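O-methyltransferase (Saccharopolyspora spinosa, PDB 4CE0) probably transfers a methyl group from S-adenosylmethionine to the 4'-hydroxyl of the rhamnose of spinosyn, as a magnesium-binding enzyme of antibiotic biosynthesis. Local coordinates at residues Q148-Y153 with E158-L163. Residues are numbered along the deposited sequence; the frame is centred on the assembly and turned at random.
Sequences QNFARY and EQVRFL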
loop_
_atom_site.group_PDB
_atom_site.type_symbol
_atom_site.label_atom_id
_atom_site.label_comp_id
_atom_site.label_asym_id
_atom_site.label_seq_id
_atom_site.Cartn_x
_atom_site.Cartn_y
_atom_site.Cartn_z
ATOM N N GLN A 148 -4.798 7.511 -14.495
ATOM C CA GLN A 148 -3.709 6.542 -14.363
ATOM C C GLN A 148 -3.473 6.230 -12.864
ATOM O O GLN A 148 -3.299 5.062 -12.473
ATOM C CB GLN A 148 -2.410 7.076 -15.007
ATOM C CG GLN A 148 -2.379 7.074 -16.563
ATOM C CD GLN A 148 -1.179 7.850 -17.166
ATOM O OE1 GLN A 148 -0.614 8.756 -16.540
ATOM N NE2 GLN A 148 -0.798 7.489 -18.405
ATOM N N ASN A 149 -3.457 7.277 -12.039
ATOM C CA ASN A 149 -3.243 7.124 -10.598
ATOM C C ASN A 149 -4.305 6.217 -9.991
ATOM O O ASN A 149 -3.974 5.334 -9.227
ATOM C CB ASN A 149 -3.188 8.489 -9.895
ATOM C CG ASN A 149 -1.926 9.252 -10.239
ATOM O OD1 ASN A 149 -0.965 8.663 -10.747
ATOM N ND2 ASN A 149 -1.918 10.546 -9.980
ATOM N N PHE A 150 -5.572 6.402 -10.359
ATOM C CA PHE A 150 -6.630 5.548 -9.810
ATOM C C PHE A 150 -6.362 4.097 -10.223
ATOM O O PHE A 150 -6.576 3.163 -9.419
ATOM C CB PHE A 150 -8.021 5.961 -10.296
ATOM C CG PHE A 150 -8.764 6.914 -9.393
ATOM C CD1 PHE A 150 -8.535 8.281 -9.480
ATOM C CD2 PHE A 150 -9.754 6.459 -8.525
ATOM C CE1 PHE A 150 -9.234 9.205 -8.678
ATOM C CE2 PHE A 150 -10.472 7.370 -7.704
ATOM C CZ PHE A 150 -10.208 8.751 -7.792
ATOM N N ALA A 151 -5.888 3.918 -11.457
ATOM C CA ALA A 151 -5.720 2.598 -12.039
ATOM C C ALA A 151 -4.573 1.905 -11.341
ATOM O O ALA A 151 -4.536 0.696 -11.247
ATOM C CB ALA A 151 -5.461 2.692 -13.575
ATOM N N ARG A 152 -3.649 2.669 -10.794
ATOM C CA ARG A 152 -2.538 2.057 -10.063
ATOM C C ARG A 152 -3.023 1.297 -8.852
ATOM O O ARG A 152 -2.397 0.317 -8.453
ATOM C CB ARG A 152 -1.480 3.096 -9.697
ATOM C CG ARG A 152 -0.728 3.521 -10.960
ATOM C CD ARG A 152 -0.004 4.833 -10.844
ATOM N NE ARG A 152 1.354 4.695 -11.371
ATOM C CZ ARG A 152 2.322 5.575 -11.156
ATOM N NH1 ARG A 152 2.087 6.667 -10.418
ATOM N NH2 ARG A 152 3.533 5.356 -11.652
ATOM N N TYR A 153 -4.147 1.731 -8.282
ATOM C CA TYR A 153 -4.694 1.116 -7.069
ATOM C C TYR A 153 -5.767 0.094 -7.421
ATOM O O TYR A 153 -6.388 -0.503 -6.531
ATOM C CB TYR A 153 -5.235 2.188 -6.101
ATOM C CG TYR A 153 -4.173 3.138 -5.558
ATOM C CD1 TYR A 153 -3.470 2.847 -4.398
ATOM C CD2 TYR A 153 -3.882 4.333 -6.209
ATOM C CE1 TYR A 153 -2.502 3.717 -3.909
ATOM C CE2 TYR A 153 -2.913 5.200 -5.747
ATOM C CZ TYR A 153 -2.218 4.887 -4.592
ATOM O OH TYR A 153 -1.274 5.774 -4.105
ATOM N N GLU A 158 -16.487 2.036 -12.446
ATOM C CA GLU A 158 -17.774 2.735 -12.713
ATOM C C GLU A 158 -18.185 3.663 -11.577
ATOM O O GLU A 158 -19.028 4.551 -11.762
ATOM C CB GLU A 158 -18.901 1.729 -12.910
ATOM C CG GLU A 158 -18.891 0.635 -11.827
ATOM C CD GLU A 158 -20.192 -0.145 -11.732
ATOM O OE1 GLU A 158 -21.145 0.186 -12.480
ATOM O OE2 GLU A 158 -20.257 -1.092 -10.908
ATOM N N GLN A 159 -17.600 3.471 -10.392
ATOM C CA GLN A 159 -17.969 4.273 -9.232
ATOM C C GLN A 159 -17.156 5.551 -9.086
ATOM O O GLN A 159 -17.261 6.242 -8.077
ATOM C CB GLN A 159 -17.833 3.435 -7.964
ATOM C CG GLN A 159 -18.902 2.367 -7.808
ATOM C CD GLN A 159 -18.764 1.621 -6.489
ATOM O OE1 GLN A 159 -18.214 0.512 -6.435
ATOM N NE2 GLN A 159 -19.226 2.237 -5.420
ATOM N N VAL A 160 -16.317 5.847 -10.069
ATOM C CA VAL A 160 -15.536 7.082 -10.084
ATOM C C VAL A 160 -15.893 7.878 -11.351
ATOM O O VAL A 160 -15.801 7.339 -12.478
ATOM C CB VAL A 160 -14.028 6.814 -10.129
ATOM C CG1 VAL A 160 -13.260 8.131 -9.988
ATOM C CG2 VAL A 160 -13.617 5.807 -9.019
ATOM N N ARG A 161 -16.277 9.144 -11.168
ATOM C CA ARG A 161 -16.590 10.052 -12.285
ATOM C C ARG A 161 -15.824 11.360 -12.169
ATOM O O ARG A 161 -15.561 11.884 -11.069
ATOM C CB ARG A 161 -18.087 10.321 -12.349
ATOM C CG ARG A 161 -18.886 9.043 -12.608
ATOM C CD ARG A 161 -20.381 9.305 -12.790
ATOM N NE ARG A 161 -20.659 10.121 -13.984
ATOM C CZ ARG A 161 -21.872 10.289 -14.522
ATOM N NH1 ARG A 161 -22.937 9.692 -13.997
ATOM N NH2 ARG A 161 -22.029 11.071 -15.578
ATOM N N PHE A 162 -15.401 11.855 -13.317
ATOM C CA PHE A 162 -14.577 13.044 -13.353
ATOM C C PHE A 162 -15.384 14.186 -13.900
ATOM O O PHE A 162 -16.142 14.007 -14.834
ATOM C CB PHE A 162 -13.330 12.788 -14.188
ATOM C CG PHE A 162 -12.517 11.615 -13.696
ATOM C CD1 PHE A 162 -12.783 10.324 -14.154
ATOM C CD2 PHE A 162 -11.480 11.799 -12.779
ATOM C CE1 PHE A 162 -12.036 9.231 -13.710
ATOM C CE2 PHE A 162 -10.713 10.688 -12.316
ATOM C CZ PHE A 162 -10.993 9.422 -12.781
ATOM N N LEU A 163 -15.253 15.357 -13.278
ATOM C CA LEU A 163 -15.925 16.558 -13.756
ATOM C C LEU A 163 -14.868 17.611 -14.034
ATOM O O LEU A 163 -14.501 18.371 -13.119
ATOM C CB LEU A 163 -16.924 17.039 -12.718
ATOM C CG LEU A 163 -17.894 18.163 -13.065
ATOM C CD1 LEU A 163 -18.667 17.886 -14.349
ATOM C CD2 LEU A 163 -18.854 18.357 -11.865
#
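F150 reaches from helix 143-152 to V160 and F162 on strand 160-164. This is helix-on-sheet packing in a Rossmann-like methyltransferase fold. The strand is the outermost on its side of the sheet within the chain, and a short loop joins it to the helix. The CB of F150 leaves the helix toward the strand. With chi1 at -93°, well away from a standard staggered value, the ring turns one face to the strand, and V160 and F162 both lie on that side. From CG the ring divides. On one side, CD2 lies 3.9 Å from V160 CG2. Next comes CE2, which meets both valine methyls, with CG1 the nearer at 3.7 Å. At the tip, CZ is 3.8 Å from V160 CG1. On the other side, CE1 turns to F162 and approaches its CE2 at 4.2 Å.

F162 presents an edge to the face of F150, a T-shaped pair with planes at 84° and centroids 5.8 Å apart. V160 meets the same ring through its two methyls. With chi1 -174°, CG1 is anti to the backbone N and CG2 lies beside it, and both methyls reach the CD2-CE2 side of the ring.

No hydrogen bond crosses between the segments; the link is apolar. V109 on the adjoining strand 107-111 touches all three residues, and C90 and I91 of helix 88-100 also pack on F150. The F150 side chain is about 10 Å from bound S-adenosylhomocysteine and makes no direct contact with it. Within the cluster, V160 CG1 sits over one face of the F150 ring as a CH-pi contact, 3.6 Å above the plane and shifted toward the rim.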